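Side-chain contact in ATP-dependent RNA helicase HrpB (Escherichia coli, PDB 6EUD), which hydrolyses ATP to ADP and phosphate as a DExH-box NTPase of the DEAH/RHA helicase group and binds single-stranded RNA: residues A202-T207 with A236-S241. Numbering follows the deposited sequence.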
loop_
_atom_site.group_PDB
_atom_site.type_symbol
_atom_site.label_atom_id
_atom_site.label_comp_id
_atom_site.label_asym_id
_atom_site.label_seq_id
_atom_site.Cartn_x
_atom_site.Cartn_y
_atom_site.Cartn_z
ATOM N N ALA A 202 -12.813 19.062 24.553
ATOM C CA ALA A 202 -13.855 19.392 23.608
ATOM C C ALA A 202 -14.898 18.277 23.588
ATOM O O ALA A 202 -16.093 18.560 23.622
ATOM C CB ALA A 202 -13.270 19.633 22.209
ATOM N N VAL A 203 -14.454 17.018 23.575
ATOM C CA VAL A 203 -15.408 15.910 23.510
ATOM C C VAL A 203 -16.235 15.878 24.807
ATOM O O VAL A 203 -17.451 15.648 24.773
ATOM C CB VAL A 203 -14.719 14.536 23.263
ATOM C CG1 VAL A 203 -15.684 13.388 23.470
ATOM C CG2 VAL A 203 -14.150 14.459 21.854
ATOM N N ALA A 204 -15.590 16.141 25.937
ATOM C CA ALA A 204 -16.283 16.075 27.223
ATOM C C ALA A 204 -17.314 17.168 27.321
ATOM O O ALA A 204 -18.392 16.969 27.883
ATOM C CB ALA A 204 -15.286 16.176 28.406
ATOM N N VAL A 205 -16.983 18.338 26.785
ATOM C CA VAL A 205 -17.914 19.444 26.851
ATOM C C VAL A 205 -19.116 19.176 25.967
ATOM O O VAL A 205 -20.243 19.408 26.369
ATOM C CB VAL A 205 -17.242 20.768 26.458
ATOM C CG1 VAL A 205 -18.286 21.841 26.114
ATOM C CG2 VAL A 205 -16.347 21.236 27.599
ATOM N N ALA A 206 -18.877 18.674 24.761
ATOM C CA ALA A 206 -19.971 18.350 23.852
ATOM C C ALA A 206 -20.867 17.278 24.461
ATOM O O ALA A 206 -22.089 17.378 24.384
ATOM C CB ALA A 206 -19.433 17.897 22.493
ATOM N N THR A 207 -20.254 16.276 25.092
ATOM C CA THR A 207 -20.973 15.135 25.666
ATOM C C THR A 207 -21.809 15.539 26.895
ATOM O O THR A 207 -22.962 15.108 27.038
ATOM C CB THR A 207 -19.986 14.006 26.043
ATOM O OG1 THR A 207 -19.289 13.579 24.865
ATOM C CG2 THR A 207 -20.689 12.807 26.647
ATOM N N ALA A 236 -15.725 13.356 34.015
ATOM C CA ALA A 236 -15.945 13.165 35.447
ATOM C C ALA A 236 -16.264 14.438 36.258
ATOM O O ALA A 236 -16.978 14.380 37.265
ATOM C CB ALA A 236 -14.728 12.467 36.033
ATOM N N SER A 237 -15.748 15.580 35.818
ATOM C CA SER A 237 -15.952 16.853 36.511
ATOM C C SER A 237 -17.118 17.672 35.937
ATOM O O SER A 237 -17.466 18.731 36.455
ATOM C CB SER A 237 -14.679 17.679 36.434
ATOM O OG SER A 237 -14.359 17.944 35.072
ATOM N N ARG A 238 -17.705 17.179 34.851
ATOM C CA ARG A 238 -18.721 17.929 34.134
ATOM C C ARG A 238 -20.085 17.231 34.140
ATOM O O ARG A 238 -21.044 17.729 33.533
ATOM C CB ARG A 238 -18.268 18.181 32.683
ATOM C CG ARG A 238 -17.039 19.075 32.528
ATOM C CD ARG A 238 -16.563 19.102 31.073
ATOM N NE ARG A 238 -15.475 20.048 30.834
ATOM C CZ ARG A 238 -14.197 19.800 31.122
ATOM N NH1 ARG A 238 -13.850 18.652 31.693
ATOM N NH2 ARG A 238 -13.260 20.705 30.862
ATOM N N ILE A 239 -20.177 16.091 34.818
ATOM C CA ILE A 239 -21.422 15.325 34.822
ATOM C C ILE A 239 -22.116 15.335 36.168
ATOM O O ILE A 239 -21.490 15.557 37.196
ATOM C CB ILE A 239 -21.195 13.846 34.432
ATOM C CG1 ILE A 239 -20.140 13.223 35.345
ATOM C CG2 ILE A 239 -20.824 13.719 32.968
ATOM C CD1 ILE A 239 -19.933 11.750 35.113
ATOM N N GLY A 240 -23.416 15.060 36.145
ATOM C CA GLY A 240 -24.205 14.944 37.356
ATOM C C GLY A 240 -23.971 13.649 38.107
ATOM O O GLY A 240 -23.289 12.745 37.621
ATOM N N SER A 241 -24.558 13.565 39.299
ATOM C CA SER A 241 -24.335 12.445 40.214
ATOM C C SER A 241 -25.007 11.174 39.709
ATOM O O SER A 241 -24.650 10.069 40.126
ATOM C CB SER A 241 -24.844 12.797 41.626
ATOM O OG SER A 241 -26.191 13.249 41.596
#
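Arg238 sets the far part of its side chain, CD and NE, against Ala204 and Val205, on consecutive positions of helix 199-213. The closest approach is made by one branch of the valine, with Val205 CG2 3.6 Å from Arg238 NE and 4.1 Å from Arg238 CD. Ala204 CB adds a looser touch on the same methylene, 4.2 Å from Arg238 CD. With CG opposite its own carbonyl carbon (chi1 -65°) and the chain extended from there to NE, the arginine spans the gap between loop and helix, whose nearest CA atoms, those of Val205 and Arg238, remain 7.5 Å apart.

The two sides of the contact differ in burial. Ala204 is the buried side, packed on Gln234 and Leu235 of helix 225-236, although its touch on Arg238 is light. Exposed Val205, where the approach is closest, and the partly exposed arginine form the solvent side. Arg238 NH1 hydrogen-bonds to the backbone carbonyl oxygen of Gln234, near the end of helix 225-236, while Arg238 NH2 has a long, weak ion pair with Asp201 OD1.

In this RecA-like domain, the contact joins helix 199-213 to the loop that follows helix 225-236 by van der Waals contact, without a hydrogen bond or salt bridge between the segments; the arginine's charge is probably only partly compensated, by a carbonyl oxygen and a weak ion pair.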